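Local coordinates for protein dihydropteridine reductase (Caenorhabditis elegans, PDB 1OOE) that probably catalyses the NADH- or NADPH-dependent reduction of quinonoid dihydrobiopterin to tetrahydrobiopterin as a homodimeric short-chain dehydrogenase/reductase, at residues 103-108 / 148-153; 124-129 / 171-176; 167-172 / 216-221. All coordinates share one frame; numbering follows the deposited sequence.

Contact 1. Residues 103-108 / 148-153; sequences QSVWSS and AAVHHL
In Val150 chi1 is 173°, so CG1 lies anti to the backbone N and CG2 anti to the carbonyl carbon, and both methyls of segment 148-153 reach across to segment 103-108. Ser108 has OG anti to its own carbonyl carbon (chi1 -66°), which folds the hydroxyl back along the helix onto Ser104 O. That bond is short, 2.7 Å from Ser108 OG to Ser104 O, and OG approaches nearly along the C=O axis. The same oxygen also accepts the amide of Ser108, so two donors from one residue grip it. With its polar need met inside its own helix, the hydroxyl can sit against hydrocarbon: Val150 CG2 lies 3.6 Å from Ser108 OG and 3.7 Å from Ser104 O.

Further along segment 148-153, Leu153 has CG anti to its backbone N and puts CD2 3.9 Å from Ser108 CB. One turn before Leu153, on the same side of its helix, Ala149 CB meets Val105 CG2 at 4.0 Å, methyl to methyl. The segment axes come within 9.4 Å at 25°, and no hydrogen bond crosses between them; the contact is made by methyl groups and a serine hydroxyl. Ala149 and Leu153 also touch Met145 and Ile141 of the second subunit, while Val105 leans on Trp53 of helix 53-68. The contact thus joins two near-parallel helices, 93-118 and 141-158, layered on one face of the Rossmann-type sheet of the short-chain dehydrogenase/reductase fold.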
ATOM      1  N   GLN A 103     -10.880  -0.674  -2.549  1.00 13.25           N
ATOM      2  CA  GLN A 103     -11.382  -2.030  -2.726  1.00 13.44           C
ATOM      3  C   GLN A 103     -10.600  -3.137  -2.017  1.00 12.44           C
ATOM      4  O   GLN A 103     -11.204  -4.043  -1.443  1.00 13.33           O
ATOM      5  CB  GLN A 103     -11.489  -2.345  -4.221  1.00 16.82           C
ATOM      6  CG  GLN A 103     -12.675  -1.668  -4.895  1.00 18.20           C
ATOM      7  CD  GLN A 103     -12.687  -1.864  -6.398  1.00 20.74           C
ATOM      8  OE1 GLN A 103     -12.399  -2.949  -6.897  1.00 21.89           O
ATOM      9  NE2 GLN A 103     -13.036  -0.810  -7.128  1.00 21.66           N
ATOM     10  N   SER A 104      -9.272  -3.069  -2.051  1.00 12.14           N
ATOM     11  CA  SER A 104      -8.435  -4.092  -1.422  1.00  9.50           C
ATOM     12  C   SER A 104      -7.885  -3.746  -0.037  1.00  9.34           C
ATOM     13  O   SER A 104      -7.896  -4.585   0.865  1.00  9.55           O
ATOM     14  CB  SER A 104      -7.257  -4.449  -2.335  1.00 12.37           C
ATOM     15  OG  SER A 104      -7.688  -5.184  -3.468  1.00 13.82           O
ATOM     16  N   VAL A 105      -7.395  -2.522   0.128  1.00  8.19           N
ATOM     17  CA  VAL A 105      -6.815  -2.115   1.402  1.00  6.85           C
ATOM     18  C   VAL A 105      -7.842  -1.796   2.487  1.00  7.86           C
ATOM     19  O   VAL A 105      -7.690  -2.231   3.626  1.00  7.54           O
ATOM     20  CB  VAL A 105      -5.869  -0.903   1.215  1.00  7.28           C
ATOM     21  CG1 VAL A 105      -5.291  -0.474   2.557  1.00 10.37           C
ATOM     22  CG2 VAL A 105      -4.740  -1.278   0.261  1.00  8.90           C
ATOM     23  N   TRP A 106      -8.882  -1.045   2.148  1.00  8.47           N
ATOM     24  CA  TRP A 106      -9.899  -0.707   3.145  1.00  8.89           C
ATOM     25  C   TRP A 106     -10.532  -1.969   3.740  1.00  7.75           C
ATOM     26  O   TRP A 106     -10.630  -2.108   4.962  1.00  8.20           O
ATOM     27  CB  TRP A 106     -10.998   0.157   2.521  1.00  8.95           C
ATOM     28  CG  TRP A 106     -10.622   1.598   2.267  1.00 10.40           C
ATOM     29  CD1 TRP A 106      -9.368   2.108   2.082  1.00  9.84           C
ATOM     30  CD2 TRP A 106     -11.529   2.698   2.113  1.00 10.58           C
ATOM     31  NE1 TRP A 106      -9.439   3.460   1.818  1.00 10.54           N
ATOM     32  CE2 TRP A 106     -10.755   3.846   1.832  1.00 10.11           C
ATOM     33  CE3 TRP A 106     -12.924   2.823   2.183  1.00 11.10           C
ATOM     34  CZ2 TRP A 106     -11.332   5.108   1.620  1.00  9.79           C
ATOM     35  CZ3 TRP A 106     -13.497   4.080   1.971  1.00  9.97           C
ATOM     36  CH2 TRP A 106     -12.697   5.202   1.692  1.00 11.31           C
ATOM     37  N   SER A 107     -10.956  -2.880   2.871  1.00  8.73           N
ATOM     38  CA  SER A 107     -11.594  -4.123   3.303  1.00  8.95           C
ATOM     39  C   SER A 107     -10.669  -5.021   4.115  1.00  8.95           C
ATOM     40  O   SER A 107     -11.051  -5.515   5.180  1.00  8.78           O
ATOM     41  CB  SER A 107     -12.130  -4.888   2.087  1.00  9.18           C
ATOM     42  OG  SER A 107     -11.101  -5.143   1.142  1.00  9.89           O
ATOM     43  N   SER A 108      -9.452  -5.230   3.622  1.00  9.30           N
ATOM     44  CA  SER A 108      -8.496  -6.075   4.329  1.00  7.87           C
ATOM     45  C   SER A 108      -8.231  -5.549   5.728  1.00  6.88           C
ATOM     46  O   SER A 108      -8.145  -6.318   6.675  1.00  7.11           O
ATOM     47  CB  SER A 108      -7.169  -6.147   3.566  1.00  7.13           C
ATOM     48  OG  SER A 108      -7.333  -6.810   2.330  1.00  8.40           O
ATOM     49  N   ALA A 148       0.228  -4.809  -2.743  1.00  6.57           N
ATOM     50  CA  ALA A 148       1.503  -4.916  -2.032  1.00  6.96           C
ATOM     51  C   ALA A 148       1.273  -4.500  -0.581  1.00  7.58           C
ATOM     52  O   ALA A 148       1.889  -5.051   0.332  1.00  7.51           O
ATOM     53  CB  ALA A 148       2.568  -4.019  -2.676  1.00  7.79           C
ATOM     54  N   ALA A 149       0.388  -3.528  -0.370  1.00  8.27           N
ATOM     55  CA  ALA A 149       0.090  -3.079   0.985  1.00  6.27           C
ATOM     56  C   ALA A 149      -0.581  -4.222   1.744  1.00  6.60           C
ATOM     57  O   ALA A 149      -0.290  -4.437   2.921  1.00  7.29           O
ATOM     58  CB  ALA A 149      -0.819  -1.848   0.961  1.00  7.72           C
ATOM     59  N   VAL A 150      -1.468  -4.957   1.074  1.00  6.68           N
ATOM     60  CA  VAL A 150      -2.150  -6.082   1.719  1.00  6.23           C
ATOM     61  C   VAL A 150      -1.123  -7.158   2.078  1.00  6.05           C
ATOM     62  O   VAL A 150      -1.207  -7.777   3.137  1.00  6.79           O
ATOM     63  CB  VAL A 150      -3.258  -6.688   0.810  1.00  5.30           C
ATOM     64  CG1 VAL A 150      -3.834  -7.959   1.451  1.00  6.95           C
ATOM     65  CG2 VAL A 150      -4.373  -5.670   0.610  1.00  7.43           C
ATOM     66  N   HIS A 151      -0.149  -7.381   1.200  1.00  7.44           N
ATOM     67  CA  HIS A 151       0.885  -8.371   1.482  1.00  7.15           C
ATOM     68  C   HIS A 151       1.690  -7.935   2.714  1.00  5.66           C
ATOM     69  O   HIS A 151       2.031  -8.762   3.560  1.00  6.08           O
ATOM     70  CB  HIS A 151       1.825  -8.540   0.284  1.00  8.25           C
ATOM     71  CG  HIS A 151       1.188  -9.200  -0.903  1.00  8.62           C
ATOM     72  ND1 HIS A 151       1.898  -9.530  -2.038  1.00  9.89           N
ATOM     73  CD2 HIS A 151      -0.089  -9.585  -1.132  1.00  8.25           C
ATOM     74  CE1 HIS A 151       1.084 -10.090  -2.916  1.00  7.87           C
ATOM     75  NE2 HIS A 151      -0.129 -10.137  -2.391  1.00  8.17           N
ATOM     76  N   HIS A 152       1.986  -6.643   2.828  1.00  6.43           N
ATOM     77  CA  HIS A 152       2.747  -6.173   3.981  1.00  7.08           C
ATOM     78  C   HIS A 152       1.914  -6.286   5.257  1.00  8.06           C
ATOM     79  O   HIS A 152       2.426  -6.679   6.312  1.00  6.54           O
ATOM     80  CB  HIS A 152       3.221  -4.727   3.798  1.00  6.46           C
ATOM     81  CG  HIS A 152       4.193  -4.295   4.850  1.00  5.97           C
ATOM     82  ND1 HIS A 152       3.795  -3.745   6.051  1.00  6.84           N
ATOM     83  CD2 HIS A 152       5.534  -4.458   4.936  1.00  7.86           C
ATOM     84  CE1 HIS A 152       4.851  -3.594   6.833  1.00  5.54           C
ATOM     85  NE2 HIS A 152       5.918  -4.022   6.182  1.00  5.80           N
ATOM     86  N   LEU A 153       0.630  -5.952   5.145  1.00  7.01           N
ATOM     87  CA  LEU A 153      -0.296  -6.028   6.272  1.00  7.38           C
ATOM     88  C   LEU A 153      -0.275  -7.449   6.814  1.00  8.68           C
ATOM     89  O   LEU A 153      -0.286  -7.674   8.026  1.00  7.15           O
ATOM     90  CB  LEU A 153      -1.711  -5.668   5.808  1.00  7.12           C
ATOM     91  CG  LEU A 153      -2.877  -5.981   6.755  1.00  7.91           C
ATOM     92  CD1 LEU A 153      -2.720  -5.221   8.057  1.00  9.50           C
ATOM     93  CD2 LEU A 153      -4.181  -5.607   6.087  1.00  8.15           C
TER

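Contact 2. Residues 124-129 / 171-176; sequences LLQLTG and LTIMPV
Strands 124-128 and 171-175 run parallel, their segment axes 4.6 Å apart and twisted by -31°, and four backbone bonds pass between them: Leu171 N to Leu125 O, Leu127 N to Leu171 O, Ile173 N to Leu127 O and Gly129 N to Ile173 O. The last, 2.9 Å from Gly129 N to Ile173 O, carries the pairing into the loop. On the face of Gln126 and Leu171, the side chains of Leu124 and Leu171 cross at about a right angle, with Leu124 CD1 3.9 Å from Leu171 CD1. Gln126 bends at chi2 (-94°), bringing NE2 back to Leu127 O in a weak bond and laying the same nitrogen 3.8 Å from Ile173 CD1. Ile173 reaches it with CG1 in the crowded position between N and the carbonyl carbon (chi1 64°). On the opposite face Thr172 OG1 comes within 3.6 Å of Leu127 CB, its hydroxyl bonded to Thr154 OG1 of helix 141-158. Thr172 CG2, anti to its backbone N, lies 3.4 Å from Gly129 N. Lys147 NZ bonds both Thr128 O and Gly129 O. Adjacent parallel strands joined through helix 141-158 form a beta-alpha-beta crossover, the repeating element of the Rossmann fold.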
ATOM      1  N   LEU A 124      -8.809 -18.401  12.483  1.00  9.15           N
ATOM      2  CA  LEU A 124      -8.174 -18.074  11.209  1.00  9.04           C
ATOM      3  C   LEU A 124      -8.667 -16.793  10.545  1.00  9.08           C
ATOM      4  O   LEU A 124      -9.868 -16.556  10.453  1.00  8.14           O
ATOM      5  CB  LEU A 124      -8.386 -19.227  10.219  1.00 10.45           C
ATOM      6  CG  LEU A 124      -7.987 -18.985   8.759  1.00 11.56           C
ATOM      7  CD1 LEU A 124      -6.480 -18.879   8.653  1.00 11.38           C
ATOM      8  CD2 LEU A 124      -8.507 -20.122   7.882  1.00 11.17           C
ATOM      9  N   LEU A 125      -7.722 -15.966  10.098  1.00  7.48           N
ATOM     10  CA  LEU A 125      -8.047 -14.754   9.351  1.00  7.46           C
ATOM     11  C   LEU A 125      -7.444 -15.001   7.970  1.00  7.85           C
ATOM     12  O   LEU A 125      -6.255 -15.306   7.855  1.00  8.30           O
ATOM     13  CB  LEU A 125      -7.405 -13.501   9.958  1.00  7.91           C
ATOM     14  CG  LEU A 125      -7.398 -12.273   9.025  1.00  7.38           C
ATOM     15  CD1 LEU A 125      -8.826 -11.785   8.783  1.00  8.89           C
ATOM     16  CD2 LEU A 125      -6.555 -11.159   9.640  1.00  8.84           C
ATOM     17  N   GLN A 126      -8.264 -14.908   6.930  1.00  6.62           N
ATOM     18  CA  GLN A 126      -7.769 -15.102   5.569  1.00  6.29           C
ATOM     19  C   GLN A 126      -7.988 -13.829   4.768  1.00  5.84           C
ATOM     20  O   GLN A 126      -9.060 -13.225   4.818  1.00  8.01           O
ATOM     21  CB  GLN A 126      -8.481 -16.286   4.905  1.00  7.49           C
ATOM     22  CG  GLN A 126      -8.250 -16.408   3.400  1.00  7.35           C
ATOM     23  CD  GLN A 126      -9.339 -15.723   2.598  1.00  9.10           C
ATOM     24  OE1 GLN A 126     -10.525 -15.892   2.886  1.00 10.82           O
ATOM     25  NE2 GLN A 126      -8.947 -14.955   1.578  1.00  9.50           N
ATOM     26  N   LEU A 127      -6.948 -13.415   4.052  1.00  6.09           N
ATOM     27  CA  LEU A 127      -7.006 -12.215   3.227  1.00  6.14           C
ATOM     28  C   LEU A 127      -6.697 -12.610   1.790  1.00  5.64           C
ATOM     29  O   LEU A 127      -6.210 -13.711   1.523  1.00  5.40           O
ATOM     30  CB  LEU A 127      -5.978 -11.179   3.699  1.00  7.18           C
ATOM     31  CG  LEU A 127      -6.054 -10.711   5.156  1.00  6.78           C
ATOM     32  CD1 LEU A 127      -4.918  -9.738   5.424  1.00  7.73           C
ATOM     33  CD2 LEU A 127      -7.408 -10.057   5.435  1.00  6.86           C
ATOM     34  N   THR A 128      -6.969 -11.702   0.866  1.00  6.56           N
ATOM     35  CA  THR A 128      -6.712 -11.982  -0.536  1.00  7.66           C
ATOM     36  C   THR A 128      -5.655 -11.038  -1.085  1.00  7.02           C
ATOM     37  O   THR A 128      -5.841  -9.823  -1.085  1.00  7.91           O
ATOM     38  CB  THR A 128      -8.002 -11.855  -1.359  1.00  9.75           C
ATOM     39  OG1 THR A 128      -8.985 -12.765  -0.843  1.00  9.22           O
ATOM     40  CG2 THR A 128      -7.736 -12.197  -2.821  1.00 11.04           C
ATOM     41  N   GLY A 129      -4.542 -11.606  -1.538  1.00  7.20           N
ATOM     42  CA  GLY A 129      -3.464 -10.804  -2.088  1.00  8.57           C
ATOM     43  C   GLY A 129      -3.528 -10.810  -3.603  1.00  8.44           C
ATOM     44  O   GLY A 129      -4.613 -10.781  -4.174  1.00  8.65           O
ATOM     45  N   LEU A 171      -3.610 -16.045   6.838  1.00  7.97           N
ATOM     46  CA  LEU A 171      -3.176 -16.662   5.584  1.00  6.88           C
ATOM     47  C   LEU A 171      -3.702 -15.805   4.438  1.00  7.90           C
ATOM     48  O   LEU A 171      -4.857 -15.383   4.454  1.00  8.35           O
ATOM     49  CB  LEU A 171      -3.720 -18.094   5.468  1.00  9.93           C
ATOM     50  CG  LEU A 171      -3.246 -19.090   6.534  1.00  9.62           C
ATOM     51  CD1 LEU A 171      -3.882 -20.450   6.278  1.00 10.59           C
ATOM     52  CD2 LEU A 171      -1.722 -19.191   6.511  1.00  9.98           C
ATOM     53  N   THR A 172      -2.854 -15.546   3.445  1.00  8.67           N
ATOM     54  CA  THR A 172      -3.241 -14.704   2.313  1.00  7.81           C
ATOM     55  C   THR A 172      -3.120 -15.485   1.002  1.00  8.74           C
ATOM     56  O   THR A 172      -2.035 -15.925   0.634  1.00  8.33           O
ATOM     57  CB  THR A 172      -2.362 -13.430   2.292  1.00  8.43           C
ATOM     58  OG1 THR A 172      -2.667 -12.631   3.445  1.00  8.21           O
ATOM     59  CG2 THR A 172      -2.615 -12.604   1.041  1.00  7.18           C
ATOM     60  N   ILE A 173      -4.244 -15.663   0.308  1.00  6.73           N
ATOM     61  CA  ILE A 173      -4.250 -16.430  -0.938  1.00  7.25           C
ATOM     62  C   ILE A 173      -3.973 -15.611  -2.195  1.00  7.71           C
ATOM     63  O   ILE A 173      -4.344 -14.443  -2.285  1.00  7.28           O
ATOM     64  CB  ILE A 173      -5.591 -17.183  -1.126  1.00  7.91           C
ATOM     65  CG1 ILE A 173      -6.750 -16.193  -1.267  1.00 11.45           C
ATOM     66  CG2 ILE A 173      -5.841 -18.102   0.067  1.00  8.67           C
ATOM     67  CD1 ILE A 173      -8.088 -16.855  -1.568  1.00 12.44           C
ATOM     68  N   MET A 174      -3.319 -16.244  -3.166  1.00  6.49           N
ATOM     69  CA  MET A 174      -2.984 -15.595  -4.432  1.00  8.69           C
ATOM     70  C   MET A 174      -3.232 -16.547  -5.605  1.00  8.90           C
ATOM     71  O   MET A 174      -2.296 -17.107  -6.180  1.00  7.84           O
ATOM     72  CB  MET A 174      -1.516 -15.142  -4.435  1.00  7.90           C
ATOM     73  CG  MET A 174      -1.122 -14.246  -3.258  1.00  8.48           C
ATOM     74  SD  MET A 174       0.567 -13.598  -3.358  1.00  9.60           S
ATOM     75  CE  MET A 174       1.534 -15.139  -3.341  1.00 10.45           C
ATOM     76  N   PRO A 175      -4.506 -16.761  -5.960  1.00  9.32           N
ATOM     77  CA  PRO A 175      -4.797 -17.660  -7.080  1.00  9.34           C
ATOM     78  C   PRO A 175      -4.485 -16.997  -8.424  1.00  9.28           C
ATOM     79  O   PRO A 175      -4.774 -15.819  -8.626  1.00 10.65           O
ATOM     80  CB  PRO A 175      -6.281 -17.959  -6.905  1.00 10.30           C
ATOM     81  CG  PRO A 175      -6.806 -16.693  -6.305  1.00 11.97           C
ATOM     82  CD  PRO A 175      -5.746 -16.325  -5.292  1.00 10.75           C
ATOM     83  N   VAL A 176      -3.884 -17.756  -9.333  1.00  9.96           N
ATOM     84  CA  VAL A 176      -3.541 -17.239 -10.656  1.00 11.24           C
ATOM     85  C   VAL A 176      -4.792 -17.111 -11.527  1.00 11.15           C
ATOM     86  O   VAL A 176      -5.003 -16.083 -12.176  1.00 11.63           O
ATOM     87  CB  VAL A 176      -2.506 -18.161 -11.348  1.00 12.16           C
ATOM     88  CG1 VAL A 176      -2.275 -17.716 -12.786  1.00 12.93           C
ATOM     89  CG2 VAL A 176      -1.194 -18.128 -10.568  1.00 14.56           C
TER

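Contact 3. Residues 167-172 / 216-221; sequences NSAVLT and PSSGAL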
ATOM      1  N   ASN A 167      -2.365 -17.792  19.354  1.00 18.79           N
ATOM      2  CA  ASN A 167      -2.464 -19.023  18.583  1.00 16.55           C
ATOM      3  C   ASN A 167      -3.223 -18.908  17.265  1.00 14.78           C
ATOM      4  O   ASN A 167      -3.443 -19.914  16.591  1.00 14.91           O
ATOM      5  CB  ASN A 167      -3.101 -20.111  19.452  1.00 18.69           C
ATOM      6  CG  ASN A 167      -2.301 -20.392  20.716  1.00 22.81           C
ATOM      7  OD1 ASN A 167      -2.858 -20.788  21.741  1.00 24.95           O
ATOM      8  ND2 ASN A 167      -0.991 -20.199  20.642  1.00 22.35           N
ATOM      9  N   SER A 168      -3.625 -17.697  16.891  1.00 12.94           N
ATOM     10  CA  SER A 168      -4.347 -17.519  15.631  1.00 11.49           C
ATOM     11  C   SER A 168      -3.366 -17.419  14.471  1.00 11.65           C
ATOM     12  O   SER A 168      -2.163 -17.243  14.670  1.00 12.04           O
ATOM     13  CB  SER A 168      -5.215 -16.258  15.675  1.00 11.34           C
ATOM     14  OG  SER A 168      -4.424 -15.088  15.795  1.00 13.41           O
ATOM     15  N   ALA A 169      -3.886 -17.531  13.254  1.00  9.88           N
ATOM     16  CA  ALA A 169      -3.039 -17.444  12.071  1.00  9.99           C
ATOM     17  C   ALA A 169      -3.697 -16.581  11.014  1.00  9.98           C
ATOM     18  O   ALA A 169      -4.923 -16.480  10.958  1.00  8.66           O
ATOM     19  CB  ALA A 169      -2.783 -18.840  11.503  1.00 11.93           C
ATOM     20  N   VAL A 170      -2.870 -15.940  10.194  1.00  9.41           N
ATOM     21  CA  VAL A 170      -3.359 -15.137   9.081  1.00  9.79           C
ATOM     22  C   VAL A 170      -2.763 -15.786   7.831  1.00  9.49           C
ATOM     23  O   VAL A 170      -1.566 -16.093   7.792  1.00  8.73           O
ATOM     24  CB  VAL A 170      -2.919 -13.647   9.186  1.00 10.19           C
ATOM     25  CG1 VAL A 170      -1.408 -13.539   9.275  1.00 11.76           C
ATOM     26  CG2 VAL A 170      -3.439 -12.871   7.989  1.00 12.36           C
ATOM     27  N   LEU A 171      -3.610 -16.045   6.838  1.00  7.97           N
ATOM     28  CA  LEU A 171      -3.176 -16.662   5.584  1.00  6.88           C
ATOM     29  C   LEU A 171      -3.702 -15.805   4.438  1.00  7.90           C
ATOM     30  O   LEU A 171      -4.857 -15.383   4.454  1.00  8.35           O
ATOM     31  CB  LEU A 171      -3.720 -18.094   5.468  1.00  9.93           C
ATOM     32  CG  LEU A 171      -3.246 -19.090   6.534  1.00  9.62           C
ATOM     33  CD1 LEU A 171      -3.882 -20.450   6.278  1.00 10.59           C
ATOM     34  CD2 LEU A 171      -1.722 -19.191   6.511  1.00  9.98           C
ATOM     35  N   THR A 172      -2.854 -15.546   3.445  1.00  8.67           N
ATOM     36  CA  THR A 172      -3.241 -14.704   2.313  1.00  7.81           C
ATOM     37  C   THR A 172      -3.120 -15.485   1.002  1.00  8.74           C
ATOM     38  O   THR A 172      -2.035 -15.925   0.634  1.00  8.33           O
ATOM     39  CB  THR A 172      -2.362 -13.430   2.292  1.00  8.43           C
ATOM     40  OG1 THR A 172      -2.667 -12.631   3.445  1.00  8.21           O
ATOM     41  CG2 THR A 172      -2.615 -12.604   1.041  1.00  7.18           C
ATOM     42  N   PRO A 216      -0.540 -23.613   6.858  1.00 13.53           N
ATOM     43  CA  PRO A 216       0.815 -23.241   6.451  1.00 14.04           C
ATOM     44  C   PRO A 216       1.234 -22.246   7.545  1.00 12.58           C
ATOM     45  O   PRO A 216       0.415 -21.901   8.396  1.00 12.61           O
ATOM     46  CB  PRO A 216       0.598 -22.539   5.112  1.00 14.99           C
ATOM     47  CG  PRO A 216      -0.638 -23.196   4.575  1.00 14.94           C
ATOM     48  CD  PRO A 216      -1.514 -23.294   5.797  1.00 14.16           C
ATOM     49  N   SER A 217       2.475 -21.775   7.522  1.00 13.14           N
ATOM     50  CA  SER A 217       2.934 -20.819   8.536  1.00 14.86           C
ATOM     51  C   SER A 217       2.110 -19.530   8.496  1.00 12.21           C
ATOM     52  O   SER A 217       1.761 -19.052   7.424  1.00 11.99           O
ATOM     53  CB  SER A 217       4.411 -20.470   8.310  1.00 15.33           C
ATOM     54  OG  SER A 217       5.234 -21.623   8.361  1.00 20.78           O
ATOM     55  N   SER A 218       1.800 -18.971   9.664  1.00 10.54           N
ATOM     56  CA  SER A 218       1.033 -17.728   9.722  1.00 10.01           C
ATOM     57  C   SER A 218       1.827 -16.655   8.990  1.00  9.69           C
ATOM     58  O   SER A 218       3.040 -16.538   9.180  1.00 11.22           O
ATOM     59  CB  SER A 218       0.801 -17.294  11.170  1.00  7.76           C
ATOM     60  OG  SER A 218       0.023 -16.108  11.228  1.00  9.31           O
ATOM     61  N   GLY A 219       1.138 -15.888   8.149  1.00  8.75           N
ATOM     62  CA  GLY A 219       1.782 -14.836   7.379  1.00  9.64           C
ATOM     63  C   GLY A 219       2.123 -15.267   5.962  1.00  9.05           C
ATOM     64  O   GLY A 219       2.601 -14.468   5.150  1.00 10.00           O
ATOM     65  N   ALA A 220       1.861 -16.529   5.652  1.00  9.28           N
ATOM     66  CA  ALA A 220       2.172 -17.061   4.330  1.00  9.74           C
ATOM     67  C   ALA A 220       1.395 -16.413   3.188  1.00  8.84           C
ATOM     68  O   ALA A 220       0.214 -16.104   3.322  1.00  8.55           O
ATOM     69  CB  ALA A 220       1.935 -18.571   4.315  1.00  9.58           C
ATOM     70  N   LEU A 221       2.086 -16.214   2.067  1.00 10.19           N
ATOM     71  CA  LEU A 221       1.493 -15.667   0.849  1.00  9.02           C
ATOM     72  C   LEU A 221       1.417 -16.934  -0.004  1.00 10.48           C
ATOM     73  O   LEU A 221       2.438 -17.440  -0.471  1.00 10.10           O
ATOM     74  CB  LEU A 221       2.426 -14.624   0.218  1.00 10.80           C
ATOM     75  CG  LEU A 221       2.787 -13.426   1.111  1.00  7.51           C
ATOM     76  CD1 LEU A 221       3.737 -12.505   0.364  1.00  9.73           C
ATOM     77  CD2 LEU A 221       1.528 -12.667   1.514  1.00  9.87           C
TER
HETATM   78  O   HOH W   1       0.566 -15.365  13.791  1.00 12.71           O
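Within the Rossmann-type sheet, strand 169-175 is joined by the segment that leads into its next parallel neighbour, strand 221-227. Its residues 169-172 are bonded to segment 216-221, which makes a type II beta turn from Ser217 to Ala220 and then a parallel bridge between Leu221 and Thr172. The tight part holds three bonds. Gly219 N, at the third position of the turn, gives a nearly straight bond of 2.7 Å to Val170 O (173° at the hydrogen), lying in the carbonyl plane. Further on, Thr172 N meets Ala220 O at 3.1 Å, nearly along its C=O axis. Ser218 extends OG anti to its backbone N (chi1 -178°), where it replaces a main-chain carbonyl as acceptor for Val170 N at 3.1 Å, and its CB packs 3.9 Å from Ala169 CB. Leu171 CD1 lies 3.7 Å from Pro216 CD, the two side chains crossing at about a right angle, and both touch Trp208 of helix 198-210. Leu221 runs alongside Thr172 and points the same way, its CD2 4.0 Å from Thr172 CB.

The loose side is open to solvent. Ser217, exposed, directs its CB away from the strand, and Ser168 turns its hydroxyl to Pro165 O. A water sits 2.7 Å from Ser218 OG and gives a weak bond of 3.4 Å to Ser168 O.

In the fold
Strand 169-175 is the common element: contact 2 bonds it to strand 123-128, contact 3 to the segment leading into strand 221-227, and the two, about 9 Å apart at their centres, share Leu171 and Thr172. Contacts 1 and 2 have centres about 11 Å apart and meet directly: His151 NE2 lies 3.4 Å from Gly129 CA, and Val150 CG1 3.7 Å from Thr128 O. Contacts 1 and 3, about 15 Å between centres, still touch, His151 CG lying 4.2 Å from Leu221 CD2, so helix 141-158 reaches both; it also meets the second subunit. A bound MES, probably from the crystallisation liquor, lies about 3 Å from the Pro216 side chain in contact 3.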